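Local coordinates for probable protein phosphatase 2C 50 (Oryza sativa subsp. japonica, PDB 5ZCG) that probably removes phosphate groups from phosphoserine and phosphothreonine in proteins, as a magnesium-dependent phosphatase of the PP2C family, at residues A[16-21]-A[246-251]; A[21-26]-A[75-80]; A[58-63]-A[70-75]; A[146-151]-A[157-162]. The protein carries 5 engineered substitutions. One frame throughout, in Å; residues are numbered along the deposited sequence.

The chain folds as loops within loops. Near its N terminus, 16-21 opens contact 1, which closes only when 246-251 arrives 225 residues later; the other three contacts fall within that span. Contact 2 starts on the same strand, sharing Ala-21, and closes with helix segment 75-80. Contact 3 (58-63 with 70-75) is a tighter loop inside contact 2, and the two share Arg-75. Contact 4, the hairpin 146-151 with 157-162, follows in series, and none cross. Contacts 2 and 3 fix helix 67-91 to one sheet, contact 4 builds that sheet's interior, and contact 1 joins it to the second sheet beside the magnesium ions.

Contact 1 (A[16-21]-A[246-251]); sequences MEDASA and LASDGL. With MG (magnesium ion), chain E.
Asp-18 and Ser-248 meet through a single hydrogen bond, an economical join between chain segments more than two hundred residues apart. From its CB, the Asp-18 side chain heads toward the other segment, with CG lying beside the backbone N and anti to the carbonyl carbon (chi1 -86°). CG comes 3.6 Å from Ser-248 OG, and the two oxygens then divide the work. OD2 accepts the hydroxyl of Ser-248, with OG 2.6 Å away on the syn side and 24° out of the carboxylate plane; it is also hydrogen-bonded to Thr-314 OG1. OD1 is hydrogen-bonded to water 1, whose oxygen lies 3.1 Å from it. That water is a ligand of one magnesium ion, so Asp-18 acts here from the second shell.

Ser-248 has a second partner of its own: its OG is also hydrogen-bonded to Thr-314 N. It occupies the N-cap position ahead of helix 249-252, and the next residue, Asp-249, reaches the same magnesium with OD1 at 2.1 Å. The other oxygen, Asp-249 OD2, accepts a hydrogen bond from metal-bound water 2 at 2.6 Å. With an alanine in place of Asp-18, the Ser-248 hydroxyl would probably lose its acceptor and water 1 would be less firmly oriented on the metal. Asp-61 and Asp-311 complete the protein ligands of this ion. Aspartates and waters around magnesium, set where two antiparallel sheets face each other, are the hallmark of the PP2C metal centre.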
loop_
_atom_site.group_PDB
_atom_site.type_symbol
_atom_site.label_atom_id
_atom_site.label_comp_id
_atom_site.label_asym_id
_atom_site.label_seq_id
_atom_site.Cartn_x
_atom_site.Cartn_y
_atom_site.Cartn_z
ATOM N N MET A 16 11.605 7.014 -5.394
ATOM C CA MET A 16 10.854 7.496 -4.243
ATOM C C MET A 16 9.369 7.201 -4.423
ATOM O O MET A 16 8.754 7.646 -5.400
ATOM C CB MET A 16 11.067 8.997 -4.058
ATOM C CG MET A 16 10.270 9.585 -2.919
ATOM S SD MET A 16 10.653 8.773 -1.360
ATOM C CE MET A 16 10.558 10.168 -0.233
ATOM N N GLU A 17 8.789 6.468 -3.470
ATOM C CA GLU A 17 7.365 6.166 -3.483
ATOM C C GLU A 17 6.664 6.563 -2.193
ATOM O O GLU A 17 5.467 6.289 -2.049
ATOM C CB GLU A 17 7.137 4.675 -3.760
ATOM C CG GLU A 17 7.738 4.224 -5.085
ATOM C CD GLU A 17 7.594 2.735 -5.317
ATOM O OE1 GLU A 17 7.703 2.308 -6.485
ATOM O OE2 GLU A 17 7.376 1.993 -4.336
ATOM N N ASP A 18 7.376 7.172 -1.253
ATOM C CA ASP A 18 6.748 7.821 -0.116
ATOM C C ASP A 18 6.204 9.176 -0.552
ATOM O O ASP A 18 6.781 9.851 -1.411
ATOM C CB ASP A 18 7.761 8.033 1.013
ATOM C CG ASP A 18 7.894 6.838 1.941
ATOM O OD1 ASP A 18 7.414 5.736 1.603
ATOM O OD2 ASP A 18 8.514 7.007 3.015
ATOM N N ALA A 19 5.079 9.569 0.046
ATOM C CA ALA A 19 4.525 10.903 -0.119
ATOM C C ALA A 19 4.095 11.417 1.246
ATOM O O ALA A 19 3.906 10.646 2.194
ATOM C CB ALA A 19 3.339 10.919 -1.094
ATOM N N SER A 20 3.932 12.735 1.338
ATOM C CA SER A 20 3.532 13.337 2.598
ATOM C C SER A 20 2.687 14.571 2.325
ATOM O O SER A 20 2.727 15.155 1.239
ATOM C CB SER A 20 4.752 13.688 3.456
ATOM O OG SER A 20 5.465 14.771 2.892
ATOM N N ALA A 21 1.912 14.958 3.331
ATOM C CA ALA A 21 1.039 16.119 3.242
ATOM C C ALA A 21 1.061 16.868 4.562
ATOM O O ALA A 21 1.087 16.251 5.631
ATOM C CB ALA A 21 -0.403 15.723 2.896
ATOM N N LEU A 246 4.909 11.291 12.724
ATOM C CA LEU A 246 4.333 10.465 11.674
ATOM C C LEU A 246 5.464 9.990 10.775
ATOM O O LEU A 246 6.331 10.783 10.403
ATOM C CB LEU A 246 3.303 11.244 10.852
ATOM C CG LEU A 246 2.132 11.915 11.572
ATOM C CD1 LEU A 246 2.492 13.340 11.998
ATOM C CD2 LEU A 246 0.901 11.916 10.666
ATOM N N ALA A 247 5.478 8.702 10.446
ATOM C CA ALA A 247 6.556 8.226 9.597
ATOM C C ALA A 247 6.162 6.921 8.930
ATOM O O ALA A 247 5.403 6.123 9.486
ATOM C CB ALA A 247 7.865 8.043 10.385
ATOM N N SER A 248 6.708 6.714 7.734
ATOM C CA SER A 248 6.589 5.431 7.063
ATOM C C SER A 248 7.476 4.404 7.758
ATOM O O SER A 248 8.309 4.735 8.605
ATOM C CB SER A 248 6.978 5.558 5.590
ATOM O OG SER A 248 8.295 6.062 5.454
ATOM N N ASP A 249 7.296 3.135 7.386
ATOM C CA ASP A 249 8.076 2.077 8.018
ATOM C C ASP A 249 9.570 2.210 7.745
ATOM O O ASP A 249 10.362 1.523 8.396
ATOM C CB ASP A 249 7.570 0.699 7.573
ATOM C CG ASP A 249 7.628 0.503 6.064
ATOM O OD1 ASP A 249 7.999 1.446 5.336
ATOM O OD2 ASP A 249 7.289 -0.609 5.601
ATOM N N GLY A 250 9.974 3.071 6.806
ATOM C CA GLY A 250 11.389 3.362 6.637
ATOM C C GLY A 250 12.049 3.849 7.912
ATOM O O GLY A 250 13.257 3.663 8.105
ATOM N N LEU A 251 11.282 4.494 8.791
ATOM C CA LEU A 251 11.776 4.847 10.120
ATOM C C LEU A 251 11.562 3.704 11.112
ATOM O O LEU A 251 12.523 3.210 11.714
ATOM C CB LEU A 251 11.089 6.124 10.623
ATOM C CG LEU A 251 11.485 6.567 12.035
ATOM C CD1 LEU A 251 12.996 6.789 12.114
ATOM C CD2 LEU A 251 10.741 7.830 12.467
HETATM MG MG MG E . 8.138 1.724 3.295
HETATM O O HOH W 1 8.773 3.731 3.496
HETATM O O HOH W 2 7.600 -0.085 3.052
HETATM O O HOH W 3 8.313 1.567 1.253
#

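Contact 2 (A[21-26]-A[75-80]); sequences AAVPRF and RIHVVL
The imidazole of His-77 is sandwiched between two valines: Val-23 CG2 comes over one face from strand 18-28, and Val-78 CG2 of its own helix lies over the rim of the opposite one. The first is a CH-pi contact, with the Val-23 methyl CG2 3.9 Å from the centroid of the His-77 ring and 15° off its normal. The second flat group, the Phe-26 ring, is met differently. At its edge and in its plane lies the backbone oxygen of His-77, 3.5 Å from Phe-26 CD2. Further round, Phe-26 CZ touches Leu-80 CD2 at 3.7 Å, obliquely to the ring.

His-77 reaches Val-23 because its CG sits between the backbone N and the carbonyl carbon (chi1 72°), carrying the side chain out toward Val-23, which it crosses at about a right angle. Val-23 and Phe-26 lie before and after the corner at Pro-24 and Arg-25, so the bent strand brings both residues to His-77, and Phe-26 reaches on to Leu-80, about one turn later. Beyond the two segments, Leu-56 of strand 53-63 touches both His-77 and Phe-26, and Ser-81 OG bonds to Phe-26 O.

With neither segment giving a hydrogen bond to the other, the chemistry is mostly that of methyl groups and rings, with one backbone carbonyl against a ring edge: dispersion and weak electrostatics probably join helix and sheet here, the histidine serving as a flat surface for the valine.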
loop_
_atom_site.group_PDB
_atom_site.type_symbol
_atom_site.label_atom_id
_atom_site.label_comp_id
_atom_site.label_asym_id
_atom_site.label_seq_id
_atom_site.Cartn_x
_atom_site.Cartn_y
_atom_site.Cartn_z
ATOM N N ALA A 21 1.912 14.958 3.331
ATOM C CA ALA A 21 1.039 16.119 3.242
ATOM C C ALA A 21 1.061 16.868 4.562
ATOM O O ALA A 21 1.087 16.251 5.631
ATOM C CB ALA A 21 -0.403 15.723 2.896
ATOM N N ALA A 22 1.055 18.198 4.475
ATOM C CA ALA A 22 0.930 19.069 5.636
ATOM C C ALA A 22 0.108 20.273 5.201
ATOM O O ALA A 22 0.603 21.135 4.469
ATOM C CB ALA A 22 2.296 19.494 6.168
ATOM N N VAL A 23 -1.147 20.319 5.627
ATOM C CA VAL A 23 -2.106 21.322 5.192
ATOM C C VAL A 23 -2.621 22.066 6.420
ATOM O O VAL A 23 -3.448 21.552 7.170
ATOM C CB VAL A 23 -3.272 20.686 4.409
ATOM C CG1 VAL A 23 -4.022 21.750 3.635
ATOM C CG2 VAL A 23 -2.754 19.598 3.473
ATOM N N PRO A 24 -2.109 23.269 6.676
ATOM C CA PRO A 24 -2.692 24.102 7.733
ATOM C C PRO A 24 -4.101 24.544 7.375
ATOM O O PRO A 24 -4.427 24.767 6.206
ATOM C CB PRO A 24 -1.740 25.303 7.805
ATOM C CG PRO A 24 -0.450 24.812 7.191
ATOM C CD PRO A 24 -0.862 23.835 6.135
ATOM N N ARG A 25 -4.930 24.683 8.413
ATOM C CA ARG A 25 -6.300 25.188 8.292
ATOM C C ARG A 25 -7.057 24.526 7.142
ATOM O O ARG A 25 -7.763 25.183 6.374
ATOM C CB ARG A 25 -6.299 26.710 8.139
ATOM C CG ARG A 25 -5.666 27.447 9.310
ATOM C CD ARG A 25 -5.338 28.895 8.957
ATOM N NE ARG A 25 -4.355 28.990 7.879
ATOM C CZ ARG A 25 -3.036 29.018 8.061
ATOM N NH1 ARG A 25 -2.522 28.959 9.285
ATOM N NH2 ARG A 25 -2.227 29.109 7.014
ATOM N N PHE A 26 -6.907 23.204 7.024
ATOM C CA PHE A 26 -7.515 22.481 5.915
ATOM C C PHE A 26 -9.026 22.368 6.062
ATOM O O PHE A 26 -9.721 22.138 5.065
ATOM C CB PHE A 26 -6.889 21.084 5.785
ATOM C CG PHE A 26 -7.588 20.025 6.595
ATOM C CD1 PHE A 26 -7.418 19.962 7.971
ATOM C CD2 PHE A 26 -8.426 19.097 5.983
ATOM C CE1 PHE A 26 -8.066 18.995 8.726
ATOM C CE2 PHE A 26 -9.079 18.124 6.729
ATOM C CZ PHE A 26 -8.901 18.075 8.104
ATOM N N ARG A 75 -5.454 14.208 -2.397
ATOM C CA ARG A 75 -6.904 14.064 -2.305
ATOM C C ARG A 75 -7.455 13.843 -0.905
ATOM O O ARG A 75 -8.617 14.192 -0.665
ATOM C CB ARG A 75 -7.379 12.907 -3.193
ATOM C CG ARG A 75 -7.597 13.303 -4.642
ATOM C CD ARG A 75 -8.648 14.394 -4.771
ATOM N NE ARG A 75 -10.004 13.872 -4.650
ATOM C CZ ARG A 75 -11.098 14.606 -4.822
ATOM N NH1 ARG A 75 -10.989 15.894 -5.121
ATOM N NH2 ARG A 75 -12.300 14.057 -4.696
ATOM N N ILE A 76 -6.706 13.210 0.005
ATOM C CA ILE A 76 -7.312 12.841 1.280
ATOM C C ILE A 76 -7.769 14.083 2.032
ATOM O O ILE A 76 -8.871 14.110 2.589
ATOM C CB ILE A 76 -6.356 11.991 2.130
ATOM C CG1 ILE A 76 -6.349 10.549 1.624
ATOM C CG2 ILE A 76 -6.787 12.035 3.595
ATOM C CD1 ILE A 76 -5.600 9.595 2.519
ATOM N N HIS A 77 -6.939 15.129 2.065
ATOM C CA HIS A 77 -7.318 16.302 2.847
ATOM C C HIS A 77 -8.521 17.011 2.240
ATOM O O HIS A 77 -9.350 17.547 2.980
ATOM C CB HIS A 77 -6.139 17.270 3.005
ATOM C CG HIS A 77 -5.776 18.017 1.761
ATOM N ND1 HIS A 77 -4.840 17.553 0.860
ATOM C CD2 HIS A 77 -6.192 19.215 1.288
ATOM C CE1 HIS A 77 -4.709 18.424 -0.124
ATOM N NE2 HIS A 77 -5.519 19.441 0.110
ATOM N N VAL A 78 -8.661 16.979 0.911
ATOM C CA VAL A 78 -9.806 17.609 0.256
ATOM C C VAL A 78 -11.085 16.837 0.562
ATOM O O VAL A 78 -12.114 17.419 0.952
ATOM C CB VAL A 78 -9.565 17.693 -1.263
ATOM C CG1 VAL A 78 -10.772 18.332 -1.973
ATOM C CG2 VAL A 78 -8.273 18.441 -1.573
ATOM N N VAL A 79 -11.031 15.509 0.414
ATOM C CA VAL A 79 -12.199 14.680 0.694
ATOM C C VAL A 79 -12.582 14.785 2.164
ATOM O O VAL A 79 -13.766 14.894 2.505
ATOM C CB VAL A 79 -11.944 13.221 0.268
ATOM C CG1 VAL A 79 -13.083 12.317 0.723
ATOM C CG2 VAL A 79 -11.781 13.135 -1.242
ATOM N N LEU A 80 -11.586 14.790 3.058
ATOM C CA LEU A 80 -11.877 14.892 4.481
ATOM C C LEU A 80 -12.479 16.248 4.828
ATOM O O LEU A 80 -13.404 16.323 5.646
ATOM C CB LEU A 80 -10.619 14.650 5.301
ATOM C CG LEU A 80 -10.852 14.618 6.812
ATOM C CD1 LEU A 80 -11.798 13.492 7.178
ATOM C CD2 LEU A 80 -9.542 14.462 7.547
#

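Contact 3 (A[58-63]-A[70-75]); sequences GVFDGH and NYCRER. With MG (magnesium ion), chain F; MG (magnesium ion), chain E.
Phe-60 and Cys-72 mark the closest approach of the two backbones, their CA atoms 6.8 Å apart, where strand 58-63 packs against helix segment 70-75. The unit is an inner sheet strand, a short connection and the outer helix laid back on it, part of one half of the alpha-beta-beta-alpha sandwich of PP2C phosphatases. The Phe-60 ring fills the gap, its CG beside the backbone N and anti to the carbonyl carbon (chi1 -40°), which sets the ring against the helix. Its CD1 touches Cys-72 CB at 3.5 Å, and that methylene lies over the ring face as a CH-pi donor. Cys-72 SG stands off obliquely, 5.3 Å from the Phe-60 centroid, in a sulfur-aromatic contact. The helix backbone covers the same face: Cys-72 C is over the ring centre, while Arg-73 N lies nearer the rim. On the opposite face sits the backbone carbon of Gly-58, which has no CB to collide with the ring.

Only the root of Arg-73 takes part, CA being 3.5 Å from Phe-60 CE2; its NE makes a weak hydrogen bond, within a salt bridge, to Glu-74 OE1. Ala-146 and Val-148 of the next strand also touch the phenyl. Cutting Phe-60 back to an alanine is likely to open a gap between sheet and helix, leaving Cys-72 CB without its aromatic surface.

The residue after Phe-60 turns to the metals: Asp-61 bridges both magnesium ions, OD1 holding one at 2.2 Å and OD2 the other at 2.3 Å, while Gly-62 O binds the first at 2.1 Å.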
loop_
_atom_site.group_PDB
_atom_site.type_symbol
_atom_site.label_atom_id
_atom_site.label_comp_id
_atom_site.label_asym_id
_atom_site.label_seq_id
_atom_site.Cartn_x
_atom_site.Cartn_y
_atom_site.Cartn_z
ATOM N N GLY A 58 -0.072 14.030 7.051
ATOM C CA GLY A 58 -0.228 12.678 6.563
ATOM C C GLY A 58 1.033 12.108 5.956
ATOM O O GLY A 58 1.790 12.822 5.294
ATOM N N VAL A 59 1.255 10.816 6.166
ATOM C CA VAL A 59 2.336 10.087 5.516
ATOM C C VAL A 59 1.720 8.916 4.768
ATOM O O VAL A 59 0.928 8.148 5.338
ATOM C CB VAL A 59 3.401 9.619 6.524
ATOM C CG1 VAL A 59 4.384 8.639 5.868
ATOM C CG2 VAL A 59 4.142 10.827 7.096
ATOM N N PHE A 60 2.083 8.785 3.490
ATOM C CA PHE A 60 1.503 7.804 2.580
ATOM C C PHE A 60 2.644 7.010 1.960
ATOM O O PHE A 60 3.392 7.532 1.129
ATOM C CB PHE A 60 0.660 8.494 1.510
ATOM C CG PHE A 60 -0.158 9.639 2.041
ATOM C CD1 PHE A 60 -1.360 9.406 2.686
ATOM C CD2 PHE A 60 0.296 10.943 1.930
ATOM C CE1 PHE A 60 -2.108 10.450 3.193
ATOM C CE2 PHE A 60 -0.443 11.993 2.434
ATOM C CZ PHE A 60 -1.650 11.747 3.066
ATOM N N ASP A 61 2.770 5.754 2.353
ATOM C CA ASP A 61 3.860 4.890 1.910
ATOM C C ASP A 61 3.334 4.068 0.736
ATOM O O ASP A 61 2.580 3.113 0.921
ATOM C CB ASP A 61 4.335 4.033 3.080
ATOM C CG ASP A 61 5.472 3.096 2.722
ATOM O OD1 ASP A 61 5.821 2.952 1.530
ATOM O OD2 ASP A 61 6.019 2.494 3.668
ATOM N N GLY A 62 3.733 4.451 -0.477
ATOM C CA GLY A 62 3.289 3.737 -1.656
ATOM C C GLY A 62 4.119 2.492 -1.931
ATOM O O GLY A 62 5.294 2.408 -1.583
ATOM N N HIS A 63 3.464 1.493 -2.522
ATOM C CA HIS A 63 4.106 0.292 -3.041
ATOM C C HIS A 63 3.534 0.003 -4.423
ATOM O O HIS A 63 2.418 0.416 -4.753
ATOM C CB HIS A 63 3.915 -0.920 -2.113
ATOM C CG HIS A 63 2.489 -1.178 -1.743
ATOM N ND1 HIS A 63 1.930 -0.717 -0.569
ATOM C CD2 HIS A 63 1.502 -1.835 -2.397
ATOM C CE1 HIS A 63 0.662 -1.083 -0.515
ATOM N NE2 HIS A 63 0.377 -1.763 -1.611
ATOM N N ASN A 70 0.869 9.496 -4.062
ATOM C CA ASN A 70 0.719 10.882 -4.497
ATOM C C ASN A 70 -0.746 11.279 -4.581
ATOM O O ASN A 70 -1.115 12.408 -4.215
ATOM C CB ASN A 70 1.395 11.082 -5.853
ATOM C CG ASN A 70 2.905 11.042 -5.759
ATOM O OD1 ASN A 70 3.471 11.182 -4.677
ATOM N ND2 ASN A 70 3.563 10.844 -6.892
ATOM N N TYR A 71 -1.594 10.366 -5.056
ATOM C CA TYR A 71 -3.022 10.653 -5.087
ATOM C C TYR A 71 -3.556 10.884 -3.679
ATOM O O TYR A 71 -4.391 11.768 -3.463
ATOM C CB TYR A 71 -3.781 9.517 -5.773
ATOM C CG TYR A 71 -5.210 9.887 -6.086
ATOM C CD1 TYR A 71 -5.523 10.623 -7.222
ATOM C CD2 TYR A 71 -6.244 9.523 -5.233
ATOM C CE1 TYR A 71 -6.824 10.977 -7.503
ATOM C CE2 TYR A 71 -7.556 9.875 -5.508
ATOM C CZ TYR A 71 -7.836 10.597 -6.647
ATOM O OH TYR A 71 -9.130 10.950 -6.923
ATOM N N CYS A 72 -3.080 10.104 -2.705
ATOM C CA CYS A 72 -3.510 10.317 -1.327
ATOM C C CYS A 72 -3.064 11.685 -0.834
ATOM O O CYS A 72 -3.865 12.441 -0.265
ATOM C CB CYS A 72 -2.970 9.213 -0.426
ATOM S SG CYS A 72 -3.803 7.624 -0.632
ATOM N N ARG A 73 -1.795 12.032 -1.091
ATOM C CA ARG A 73 -1.276 13.344 -0.715
ATOM C C ARG A 73 -2.141 14.471 -1.269
ATOM O O ARG A 73 -2.352 15.487 -0.599
ATOM C CB ARG A 73 0.170 13.505 -1.198
ATOM C CG ARG A 73 0.687 14.937 -1.124
ATOM C CD ARG A 73 2.008 15.126 -1.871
ATOM N NE ARG A 73 1.836 15.086 -3.319
ATOM C CZ ARG A 73 2.702 14.532 -4.164
ATOM N NH1 ARG A 73 3.812 13.965 -3.710
ATOM N NH2 ARG A 73 2.455 14.548 -5.467
ATOM N N GLU A 74 -2.639 14.316 -2.496
ATOM C CA GLU A 74 -3.412 15.392 -3.111
ATOM C C GLU A 74 -4.899 15.364 -2.763
ATOM O O GLU A 74 -5.549 16.414 -2.814
ATOM C CB GLU A 74 -3.258 15.354 -4.638
ATOM C CG GLU A 74 -1.812 15.431 -5.115
ATOM C CD GLU A 74 -1.263 16.850 -5.112
ATOM O OE1 GLU A 74 -0.076 17.033 -5.455
ATOM O OE2 GLU A 74 -2.018 17.783 -4.767
ATOM N N ARG A 75 -5.454 14.208 -2.397
ATOM C CA ARG A 75 -6.904 14.064 -2.305
ATOM C C ARG A 75 -7.455 13.843 -0.905
ATOM O O ARG A 75 -8.617 14.192 -0.665
ATOM C CB ARG A 75 -7.379 12.907 -3.193
ATOM C CG ARG A 75 -7.597 13.303 -4.642
ATOM C CD ARG A 75 -8.648 14.394 -4.771
ATOM N NE ARG A 75 -10.004 13.872 -4.650
ATOM C CZ ARG A 75 -11.098 14.606 -4.822
ATOM N NH1 ARG A 75 -10.989 15.894 -5.121
ATOM N NH2 ARG A 75 -12.300 14.057 -4.696
HETATM MG MG MG F . 6.883 2.020 -0.212
HETATM MG MG MG E . 8.138 1.724 3.295
HETATM O O HOH W 2 7.600 -0.085 3.052
HETATM O O HOH W 3 8.313 1.567 1.253
HETATM O O HOH W 1 8.773 3.731 3.496
HETATM O O HOH W 4 6.618 -0.089 0.508
HETATM O O HOH W 5 8.240 1.493 -1.984
#

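Contact 4 (A[146-151]-A[157-162]); sequences AVVALV and VVANCG
Leu-150 and Val-157 pair near the turn of an antiparallel beta hairpin, its strands running at 168° to each other within the sheet that carries helix 67-91. Six backbone hydrogen bonds, all of 2.8 or 2.9 Å, join the hydrogen-bonded pairs Leu-150 with Val-157, Val-148 with Ala-159, and Ala-146 with Cys-161; each pair exchanges two. Between them lie the non-hydrogen-bonded pairs Val-147 with Asn-160 and Ala-149 with Val-158, where CA-H groups make contacts to carbonyl oxygens, such as Val-158 CA to Val-148 O at 3.3 Å.

The side chains follow this register. On the face bearing Val-148 and Leu-150, the methyl Val-148 CG2 meets Ala-159 CB at 3.9 Å, and Leu-150 and Val-157 run alongside each other in the same direction, Leu-150 CD2 4.0 Å from Val-157 CG2. On the other face, Ala-149 CB touches Val-158 CG2 at 4.1 Å. There, too, Asn-160 has its CG anti to the backbone N (chi1 174°), which helps bring OD1 against Val-147 CB, 3.7 Å away.

Farther out, each face has its own cover. Phe-107 and Phe-111 of helix 99-118 pack on the first, Phe-107 on Val-157 and Ala-159, Phe-111 on Ala-146 and Cys-161. Ile-166, from the second sheet, touches Val-147, Ala-149 and Val-158 on the face they share, so this hairpin lies in the middle of the sandwich. Strand 53-63 extends the sheet through backbone bonds such as that between Val-147 and Val-59.

Where the hairpin strand ends, Asn-160 ND2 reaches over Cys-161 to make a weak hydrogen bond to Gly-162 O, 3.4 Å away.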
loop_
_atom_site.group_PDB
_atom_site.type_symbol
_atom_site.label_atom_id
_atom_site.label_comp_id
_atom_site.label_asym_id
_atom_site.label_seq_id
_atom_site.Cartn_x
_atom_site.Cartn_y
_atom_site.Cartn_z
ATOM N N ALA A 146 -1.710 4.979 4.615
ATOM C CA ALA A 146 -2.217 6.314 4.895
ATOM C C ALA A 146 -2.287 6.445 6.406
ATOM O O ALA A 146 -3.132 5.809 7.040
ATOM C CB ALA A 146 -3.588 6.540 4.253
ATOM N N VAL A 147 -1.402 7.243 6.989
ATOM C CA VAL A 147 -1.508 7.589 8.397
ATOM C C VAL A 147 -1.685 9.098 8.459
ATOM O O VAL A 147 -0.839 9.852 7.961
ATOM C CB VAL A 147 -0.296 7.102 9.220
ATOM C CG1 VAL A 147 1.023 7.640 8.679
ATOM C CG2 VAL A 147 -0.470 7.447 10.694
ATOM N N VAL A 148 -2.823 9.540 8.990
ATOM C CA VAL A 148 -3.132 10.960 9.013
ATOM C C VAL A 148 -3.477 11.377 10.433
ATOM O O VAL A 148 -4.027 10.604 11.224
ATOM C CB VAL A 148 -4.270 11.338 8.029
ATOM C CG1 VAL A 148 -4.056 10.668 6.664
ATOM C CG2 VAL A 148 -5.632 10.994 8.601
ATOM N N ALA A 149 -3.122 12.616 10.746
ATOM C CA ALA A 149 -3.380 13.236 12.034
ATOM C C ALA A 149 -4.024 14.589 11.781
ATOM O O ALA A 149 -3.418 15.471 11.160
ATOM C CB ALA A 149 -2.092 13.390 12.844
ATOM N N LEU A 150 -5.261 14.731 12.230
ATOM C CA LEU A 150 -5.917 16.018 12.328
ATOM C C LEU A 150 -5.518 16.640 13.656
ATOM O O LEU A 150 -5.660 16.013 14.710
ATOM C CB LEU A 150 -7.435 15.844 12.229
ATOM C CG LEU A 150 -8.343 17.057 12.419
ATOM C CD1 LEU A 150 -9.590 16.872 11.568
ATOM C CD2 LEU A 150 -8.710 17.238 13.882
ATOM N N VAL A 151 -4.993 17.855 13.606
ATOM C CA VAL A 151 -4.517 18.556 14.784
ATOM C C VAL A 151 -5.339 19.826 14.935
ATOM O O VAL A 151 -5.472 20.603 13.984
ATOM C CB VAL A 151 -3.016 18.886 14.688
ATOM C CG1 VAL A 151 -2.576 19.666 15.910
ATOM C CG2 VAL A 151 -2.192 17.605 14.511
ATOM N N VAL A 157 -6.682 13.820 16.240
ATOM C CA VAL A 157 -7.450 12.676 15.752
ATOM C C VAL A 157 -6.627 11.950 14.698
ATOM O O VAL A 157 -6.240 12.539 13.683
ATOM C CB VAL A 157 -8.813 13.096 15.185
ATOM C CG1 VAL A 157 -9.660 11.862 14.903
ATOM C CG2 VAL A 157 -9.516 14.017 16.158
ATOM N N VAL A 158 -6.379 10.668 14.920
ATOM C CA VAL A 158 -5.502 9.885 14.066
ATOM C C VAL A 158 -6.328 8.831 13.352
ATOM O O VAL A 158 -7.131 8.131 13.980
ATOM C CB VAL A 158 -4.363 9.240 14.873
ATOM C CG1 VAL A 158 -3.719 8.136 14.059
ATOM C CG2 VAL A 158 -3.347 10.299 15.278
ATOM N N ALA A 159 -6.134 8.722 12.042
ATOM C CA ALA A 159 -6.689 7.628 11.256
ATOM C C ALA A 159 -5.540 6.909 10.568
ATOM O O ALA A 159 -4.766 7.531 9.831
ATOM C CB ALA A 159 -7.699 8.136 10.229
ATOM N N ASN A 160 -5.430 5.606 10.803
ATOM C CA ASN A 160 -4.333 4.821 10.257
ATOM C C ASN A 160 -4.863 3.668 9.422
ATOM O O ASN A 160 -5.775 2.951 9.845
ATOM C CB ASN A 160 -3.438 4.272 11.362
ATOM C CG ASN A 160 -2.379 3.335 10.825
ATOM O OD1 ASN A 160 -1.474 3.757 10.107
ATOM N ND2 ASN A 160 -2.497 2.052 11.150
ATOM N N CYS A 161 -4.266 3.481 8.249
ATOM C CA CYS A 161 -4.575 2.366 7.361
ATOM C C CYS A 161 -3.244 1.901 6.773
ATOM O O CYS A 161 -2.689 2.559 5.886
ATOM C CB CYS A 161 -5.565 2.789 6.285
ATOM S SG CYS A 161 -5.889 1.548 5.032
ATOM N N GLY A 162 -2.727 0.782 7.278
ATOM C CA GLY A 162 -1.473 0.233 6.790
ATOM C C GLY A 162 -0.419 0.078 7.869
ATOM O O GLY A 162 -0.751 0.030 9.059
#